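Local atomic coordinates of putative GntR-family transcriptional regulator (Bordetella bronchiseptica RB50, PDB entry 3CNV), a protein that probably regulates transcription as a GntR-family repressor or activator, its UTRA domain, the part described here, sensing a small-molecule effector. Residues R7-E12 / H154-N159; P60-D65 / G148-D153; E105-V110 / L129-I134. All coordinates share one frame; numbering follows the deposited sequence.

Interaction 1: R7-E12 / H154-N159; sequences RLAPDE and HYHYRN
L8 to P10 of the N-terminal arm run antiparallel to Y155–Y157, forming a small two-stranded sheet beside the main sheet of the UTRA domain. A9 and H156 are its hydrogen-bonded pair, each N donating to the other's O at 2.8 Å; R158 N to R7 O and D11 N to H154 O extend the pairing at its two ends.

The tight part is the R7 end. R7 CB sits over the centre of the Y157 ring, 3.6 Å from its centroid, a CH-pi contact on one face. The first torsion (chi1 -69°) sets R7 CG beside the backbone N, and a bend at chi2 then turns CD toward the R158 guanidinium. Further out, NH1 reaches two acceptors, R158 O at 3.1 Å and N159 OD1 at 3.0 Å. It meets R158 O in the carbonyl plane, on a lone pair, and N159 OD1 from above the amide plane. The R158 guanidinium covers R7 CD with one face and lies nearly parallel to that of R7, so two like charges stand close; R158 NH1 also hydrogen-bonds to N162 O of the fourth subunit. Y157 OH probably hydrogen-bonds to E105 OE1 of the same chain and meets N159 ND2 of the second subunit, with which Y157 and N159 pair to carry the sheet across the interface.

The D11 end is looser and more exposed. P10 CB lies off-centre over the Y155 ring, and a water joins E12 N to H154 O. Even so, H156 is firmly oriented: A9 O lies over one face of its ring, and the nearly coplanar carboxylate of D11 takes a straight hydrogen bond in the ring plane, H156 ND1 to D11 OD1, at 2.7 Å.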
# COMPACT_ATOMS: atom_id res chain seq x y z
N ARG C 7 2.05 10.38 6.63
CA ARG C 7 0.93 10.41 5.69
C ARG C 7 0.03 11.63 5.92
O ARG C 7 -1.02 11.80 5.33
CB ARG C 7 0.08 9.12 5.82
CG ARG C 7 0.74 7.89 5.35
CD ARG C 7 1.18 8.04 3.89
NE ARG C 7 1.68 6.76 3.57
CZ ARG C 7 0.92 5.66 3.51
NH1 ARG C 7 -0.40 5.72 3.76
NH2 ARG C 7 1.51 4.50 3.26
N LEU C 8 0.54 12.55 6.72
CA LEU C 8 -0.16 13.83 6.94
C LEU C 8 -0.26 14.66 5.66
O LEU C 8 0.69 14.83 4.90
CB LEU C 8 0.46 14.63 8.07
CG LEU C 8 -0.21 14.49 9.44
CD1 LEU C 8 0.10 15.75 10.16
CD2 LEU C 8 -1.74 14.34 9.43
N ALA C 9 -1.47 15.10 5.39
CA ALA C 9 -1.75 15.91 4.22
C ALA C 9 -2.73 16.99 4.59
O ALA C 9 -3.62 16.77 5.43
CB ALA C 9 -2.32 15.06 3.10
N PRO C 10 -2.58 18.19 3.97
CA PRO C 10 -3.52 19.19 4.38
C PRO C 10 -4.89 19.03 3.81
O PRO C 10 -5.07 18.48 2.72
CB PRO C 10 -2.89 20.54 3.85
CG PRO C 10 -2.05 20.15 2.73
CD PRO C 10 -1.52 18.74 3.09
N ASP C 11 -5.85 19.55 4.56
CA ASP C 11 -7.25 19.55 4.15
C ASP C 11 -7.48 20.55 3.02
O ASP C 11 -8.20 20.28 2.05
CB ASP C 11 -8.19 19.86 5.32
CG ASP C 11 -8.33 18.68 6.25
OD1 ASP C 11 -7.84 17.55 5.92
OD2 ASP C 11 -8.88 18.90 7.35
N GLU C 12 -6.81 21.68 3.18
CA GLU C 12 -6.88 22.79 2.23
C GLU C 12 -5.95 22.58 1.06
O GLU C 12 -4.92 21.92 1.13
CB GLU C 12 -6.56 24.13 2.92
N HIS C 154 -6.72 20.17 10.61
CA HIS C 154 -6.38 20.89 9.37
C HIS C 154 -5.65 19.98 8.43
O HIS C 154 -5.27 20.36 7.33
CB HIS C 154 -5.42 22.00 9.70
CG HIS C 154 -6.02 23.10 10.53
ND1 HIS C 154 -7.04 23.90 10.08
CD2 HIS C 154 -5.69 23.55 11.76
CE1 HIS C 154 -7.33 24.79 11.01
NE2 HIS C 154 -6.53 24.59 12.04
N TYR C 155 -5.46 18.76 8.90
CA TYR C 155 -4.67 17.76 8.21
C TYR C 155 -5.39 16.38 8.41
O TYR C 155 -6.22 16.18 9.32
CB TYR C 155 -3.24 17.72 8.74
CG TYR C 155 -2.32 18.85 8.28
CD1 TYR C 155 -1.48 18.67 7.26
CD2 TYR C 155 -2.36 20.11 8.90
CE1 TYR C 155 -0.66 19.71 6.81
CE2 TYR C 155 -1.57 21.17 8.44
CZ TYR C 155 -0.70 20.93 7.41
OH TYR C 155 0.13 21.91 6.91
N HIS C 156 -5.18 15.51 7.45
CA HIS C 156 -5.70 14.14 7.48
C HIS C 156 -4.53 13.20 7.20
O HIS C 156 -3.48 13.63 6.72
CB HIS C 156 -6.87 13.95 6.46
CG HIS C 156 -6.53 14.27 5.03
ND1 HIS C 156 -6.68 15.53 4.52
CD2 HIS C 156 -6.00 13.52 4.02
CE1 HIS C 156 -6.26 15.56 3.26
NE2 HIS C 156 -5.82 14.36 2.94
N TYR C 157 -4.76 11.93 7.47
CA TYR C 157 -3.85 10.84 7.08
C TYR C 157 -4.38 10.24 5.76
O TYR C 157 -5.44 9.73 5.69
CB TYR C 157 -3.82 9.80 8.23
CG TYR C 157 -3.06 8.54 8.03
CD1 TYR C 157 -1.99 8.26 8.82
CD2 TYR C 157 -3.45 7.61 7.11
CE1 TYR C 157 -1.26 7.14 8.70
CE2 TYR C 157 -2.67 6.39 6.93
CZ TYR C 157 -1.59 6.18 7.77
OH TYR C 157 -0.85 4.99 7.67
N ARG C 158 -3.57 10.35 4.74
CA ARG C 158 -3.86 9.90 3.37
C ARG C 158 -3.41 8.49 3.19
O ARG C 158 -2.31 8.15 3.58
CB ARG C 158 -3.19 10.81 2.32
CG ARG C 158 -1.65 10.70 2.31
CD ARG C 158 -0.99 11.65 1.27
NE ARG C 158 0.46 11.59 1.27
CZ ARG C 158 1.22 10.48 1.17
NH1 ARG C 158 0.69 9.24 1.11
NH2 ARG C 158 2.54 10.63 1.16
N ASN C 159 -4.28 7.66 2.64
CA ASN C 159 -3.95 6.26 2.42
C ASN C 159 -4.55 5.78 1.10
O ASN C 159 -5.77 5.86 0.92
CB ASN C 159 -4.48 5.32 3.55
CG ASN C 159 -3.77 3.95 3.57
OD1 ASN C 159 -2.61 3.80 3.15
ND2 ASN C 159 -4.45 2.97 4.15
O HOH W 1 -0.30 2.01 3.03
O HOH W 2 -5.33 22.52 5.83

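Interaction 2: P60-D65 / G148-D153; sequences PTVIDD and GLYLTD
Strands 60-65 and 148-150 are antiparallel neighbours at the centre of the six-stranded UTRA sheet, their axes 4.6 Å apart at closest approach, with I63 and L149 the hydrogen-bonded pair (I63 N to L149 O, 2.9 Å; L149 N to I63 O, 2.8 Å). One step on, L151 N donates to T61 O. At this end T61 and V62 both face L54 of the neighbouring strand 46-56, a classic beta bulge.

On the face carrying V62 and Y150, the two side chains lie side by side and point the same way. V62 CG2 rests over one face of the phenol ring, 4.0 Å from its centroid and offset toward the rim, in a CH-pi contact, while CG1 lies near CE1. L8 of the N-terminal arm packs on both residues.

G148 has no side chain, and D64 OD1 approaches to 3.3 Å from its CA. The other oxygen, D64 OD2, forms a salt bridge with R52. The D64 side chain is about 5 Å from a bound citrate, probably from the crystallisation solution, which may mark a pocket. A water joins D64 and Y150, 2.6 Å from D64 OD1 and 2.8 Å from Y150 OH.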
# COMPACT_ATOMS: atom_id res chain seq x y z
N PRO C 60 1.32 23.15 16.22
CA PRO C 60 1.66 21.76 16.55
C PRO C 60 0.61 20.83 16.06
O PRO C 60 -0.59 21.06 16.24
CB PRO C 60 1.66 21.71 18.08
CG PRO C 60 1.57 23.06 18.57
CD PRO C 60 1.12 23.99 17.41
N THR C 61 1.06 19.74 15.50
CA THR C 61 0.19 18.81 14.80
C THR C 61 0.39 17.35 15.22
O THR C 61 -0.58 16.59 15.31
CB THR C 61 0.44 19.04 13.26
OG1 THR C 61 -0.03 20.36 12.95
CG2 THR C 61 -0.30 18.05 12.36
N VAL C 62 1.63 17.01 15.57
CA VAL C 62 2.01 15.65 15.99
C VAL C 62 2.89 15.65 17.23
O VAL C 62 3.84 16.43 17.33
CB VAL C 62 2.72 14.85 14.79
CG1 VAL C 62 2.94 13.40 15.11
CG2 VAL C 62 1.90 14.96 13.49
N ILE C 63 2.60 14.73 18.13
CA ILE C 63 3.53 14.35 19.18
C ILE C 63 3.89 12.88 18.96
O ILE C 63 3.03 11.98 18.92
CB ILE C 63 3.03 14.59 20.65
CG1 ILE C 63 2.59 16.01 20.87
CG2 ILE C 63 4.11 14.13 21.71
CD1 ILE C 63 3.71 17.07 20.97
N ASP C 64 5.17 12.68 18.66
CA ASP C 64 5.73 11.34 18.41
C ASP C 64 6.59 10.91 19.60
O ASP C 64 7.42 11.68 20.08
CB ASP C 64 6.65 11.31 17.21
CG ASP C 64 5.97 11.28 15.88
OD1 ASP C 64 4.89 10.62 15.77
OD2 ASP C 64 6.57 11.87 14.88
N ASP C 65 6.38 9.69 20.05
CA ASP C 65 7.28 9.00 20.99
C ASP C 65 7.90 7.87 20.19
O ASP C 65 7.19 7.09 19.58
CB ASP C 65 6.58 8.40 22.22
CG ASP C 65 6.20 9.44 23.26
OD1 ASP C 65 6.96 10.39 23.43
OD2 ASP C 65 5.16 9.29 23.92
N GLY C 148 2.53 7.92 17.40
CA GLY C 148 2.21 9.26 17.05
C GLY C 148 0.80 9.63 17.48
O GLY C 148 -0.14 8.86 17.41
N LEU C 149 0.67 10.86 17.89
CA LEU C 149 -0.64 11.40 18.19
C LEU C 149 -0.77 12.65 17.36
O LEU C 149 0.00 13.59 17.53
CB LEU C 149 -0.82 11.68 19.70
CG LEU C 149 -0.98 10.49 20.66
CD1 LEU C 149 -0.59 11.02 22.06
CD2 LEU C 149 -2.44 9.87 20.64
N TYR C 150 -1.79 12.64 16.51
CA TYR C 150 -2.00 13.62 15.48
C TYR C 150 -3.28 14.36 15.75
O TYR C 150 -4.35 13.80 16.00
CB TYR C 150 -2.16 12.96 14.10
CG TYR C 150 -0.97 12.20 13.55
CD1 TYR C 150 -0.28 11.27 14.31
CD2 TYR C 150 -0.60 12.36 12.25
CE1 TYR C 150 0.79 10.52 13.75
CE2 TYR C 150 0.49 11.62 11.67
CZ TYR C 150 1.18 10.72 12.45
OH TYR C 150 2.20 10.02 11.87
N LEU C 151 -3.15 15.67 15.66
CA LEU C 151 -4.33 16.56 15.71
C LEU C 151 -4.74 16.76 14.24
O LEU C 151 -4.02 17.34 13.45
CB LEU C 151 -3.97 17.90 16.33
CG LEU C 151 -5.07 18.94 16.32
CD1 LEU C 151 -6.20 18.41 17.28
CD2 LEU C 151 -4.50 20.29 16.73
N THR C 152 -5.88 16.20 13.88
CA THR C 152 -6.34 16.12 12.50
C THR C 152 -7.39 17.16 12.17
O THR C 152 -8.32 16.90 11.43
CB THR C 152 -6.84 14.69 12.15
OG1 THR C 152 -7.89 14.32 13.03
CG2 THR C 152 -5.78 13.73 12.30
N ASP C 153 -7.24 18.36 12.70
CA ASP C 153 -8.21 19.38 12.41
C ASP C 153 -7.96 20.14 11.07
O ASP C 153 -8.88 20.68 10.47
CB ASP C 153 -8.48 20.31 13.64
CG ASP C 153 -7.30 21.20 14.05
OD1 ASP C 153 -7.53 22.26 14.74
OD2 ASP C 153 -6.15 20.84 13.71
O HOH W 3 4.01 9.17 13.77

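Interaction 3: E105-V110 / L129-I134; sequences EKLRAV and LQVDRI
E105–V110 and L129–I134 pair as antiparallel strands at one edge of the UTRA sheet within this chain. Two hydrogen-bonded pairs, K106 with D132 and R108 with Q130, supply four backbone bonds. The shortest, Q130 N to R108 O, is 2.7 Å. K106 N to D132 O measures 2.9 Å.

Apolar contacts fill the buried face. L107 and V131 lie side by side, L107 CG 4.0 Å from V131 CG2, and the L107 CD2 branch reaches L129 CD1. V131 CG1 also packs close against the carboxylate carbon of E105, and Y157 of the C-terminal strand covers L107 and L129.

Charged contacts occur on both faces. On the buried one, R133 grips E105 side-on, R133 NE and NH2 both donating to E105 OE2 at 2.8 and 3.0 Å. The carboxylate and guanidinium planes are nearly coplanar, and a bend at chi3 (-57°) brings R133 NE to OE2. A water is 2.6 Å from the same E105 OE2, while OE1 probably shares a short hydrogen bond with Y157 OH. On the other face, in the conformer described, R108 NH1 meets D132 OD2 at 2.8 Å, and Q130 NE2 donates to that oxygen from the same strand. R108 NH2 forms a salt bridge to D11 OD1 of the second subunit.

Concentrating two donors and a water on OE2 should stabilise a charged E105 within a buried setting. R133 NH1 is held by Y89 OH, and the R133 side chain is about 5 Å from a citrate, probably from the crystallisation liquor, so this fixed positive group may line a pocket.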
# COMPACT_ATOMS: atom_id res chain seq x y z
N GLU C 105 1.46 -0.45 10.87
CA GLU C 105 0.75 0.51 11.72
C GLU C 105 -0.61 0.02 12.21
O GLU C 105 -1.31 -0.74 11.55
CB GLU C 105 0.61 1.86 11.01
CG GLU C 105 1.86 2.58 10.75
CD GLU C 105 1.68 3.91 9.99
OE1 GLU C 105 0.59 4.22 9.44
OE2 GLU C 105 2.69 4.62 9.89
N LYS C 106 -0.97 0.50 13.39
CA LYS C 106 -2.26 0.32 14.02
C LYS C 106 -2.80 1.74 14.35
O LYS C 106 -2.16 2.51 15.10
CB LYS C 106 -2.13 -0.52 15.30
CG LYS C 106 -1.60 -1.90 15.11
CD LYS C 106 -1.56 -2.69 16.42
CE LYS C 106 -1.20 -4.15 16.17
NZ LYS C 106 -1.61 -5.04 17.32
N LEU C 107 -3.91 2.10 13.69
CA LEU C 107 -4.57 3.41 13.87
C LEU C 107 -5.87 3.33 14.63
O LEU C 107 -6.70 2.39 14.50
CB LEU C 107 -4.80 4.12 12.56
CG LEU C 107 -3.65 4.67 11.71
CD1 LEU C 107 -2.69 3.55 11.20
CD2 LEU C 107 -4.30 5.44 10.59
N ARG C 108 -5.97 4.27 15.55
CA ARG C 108 -7.16 4.43 16.41
C ARG C 108 -7.43 5.90 16.72
O ARG C 108 -6.57 6.76 16.57
CB ARG C 108 -7.06 3.56 17.69
CG ARG C 108 -5.66 3.26 18.30
CD ARG C 108 -5.61 2.36 19.61
NE ARG C 108 -5.49 0.91 19.38
CZ ARG C 108 -4.37 0.25 19.07
NH1 ARG C 108 -3.23 0.87 18.94
NH2 ARG C 108 -4.39 -1.04 18.91
N ALA C 109 -8.66 6.18 17.13
CA ALA C 109 -9.00 7.51 17.65
C ALA C 109 -9.06 7.43 19.14
O ALA C 109 -9.68 6.52 19.71
CB ALA C 109 -10.33 8.09 17.08
N VAL C 110 -8.39 8.39 19.75
CA VAL C 110 -8.30 8.50 21.17
C VAL C 110 -8.60 9.93 21.63
O VAL C 110 -8.63 10.85 20.85
CB VAL C 110 -6.87 8.05 21.65
CG1 VAL C 110 -6.56 6.58 21.18
CG2 VAL C 110 -5.80 9.01 21.23
N LEU C 129 -5.84 11.31 16.43
CA LEU C 129 -5.52 10.09 15.64
C LEU C 129 -4.22 9.51 16.20
O LEU C 129 -3.19 10.17 16.26
CB LEU C 129 -5.38 10.36 14.18
CG LEU C 129 -5.00 9.18 13.27
CD1 LEU C 129 -6.11 8.11 13.24
CD2 LEU C 129 -4.61 9.60 11.90
N GLN C 130 -4.33 8.31 16.74
CA GLN C 130 -3.16 7.60 17.24
C GLN C 130 -2.69 6.61 16.18
O GLN C 130 -3.45 5.79 15.66
CB GLN C 130 -3.41 6.95 18.60
CG GLN C 130 -2.26 6.07 19.12
CD GLN C 130 -2.51 5.57 20.56
OE1 GLN C 130 -2.62 6.36 21.48
NE2 GLN C 130 -2.66 4.29 20.72
N VAL C 131 -1.43 6.76 15.82
CA VAL C 131 -0.75 5.91 14.83
C VAL C 131 0.39 5.18 15.59
O VAL C 131 1.43 5.74 15.94
CB VAL C 131 -0.17 6.71 13.62
CG1 VAL C 131 0.48 5.73 12.58
CG2 VAL C 131 -1.29 7.62 12.91
N ASP C 132 0.18 3.90 15.85
CA ASP C 132 1.23 3.07 16.44
C ASP C 132 1.99 2.29 15.35
O ASP C 132 1.42 1.46 14.67
CB ASP C 132 0.60 2.08 17.45
CG ASP C 132 0.16 2.76 18.75
OD1 ASP C 132 0.90 3.62 19.27
OD2 ASP C 132 -0.98 2.49 19.23
N ARG C 133 3.28 2.55 15.21
CA ARG C 133 4.10 2.02 14.10
C ARG C 133 5.25 1.14 14.61
O ARG C 133 5.93 1.48 15.60
CB ARG C 133 4.69 3.21 13.33
CG ARG C 133 5.48 2.82 12.08
CD ARG C 133 6.16 3.97 11.41
NE ARG C 133 5.20 4.99 11.04
CZ ARG C 133 5.40 6.29 10.91
NH1 ARG C 133 6.56 6.83 11.12
NH2 ARG C 133 4.37 7.04 10.56
N ILE C 134 5.48 0.04 13.94
CA ILE C 134 6.77 -0.63 14.01
C ILE C 134 7.39 -0.61 12.64
O ILE C 134 6.75 -1.01 11.70
CB ILE C 134 6.62 -2.08 14.51
CG1 ILE C 134 5.79 -2.15 15.80
CG2 ILE C 134 7.99 -2.74 14.64
CD1 ILE C 134 5.34 -3.66 16.19
O HOH W 4 2.18 6.75 8.56

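Along the chain the three contacts are nested: interaction 3 lies inside the loop closed by interaction 2, and interaction 2 inside that closed by interaction 1. Interactions 2 and 3, centres about 11 Å apart, share the six-stranded sheet, where strands 141-150 and 127-137 are neighbours, joined by backbone hydrogen bonds such as G148 N with V131 O (2.8 Å). Interaction 1 forms a separate small sheet, its centre about 12 Å from that of interaction 2 and 15 Å from that of interaction 3; L8 packs against T61 and Y150, and Y157 against L107 and L129. The first and last strands thus pack against the main sheet, and interactions 1 and 3 both touch the second subunit.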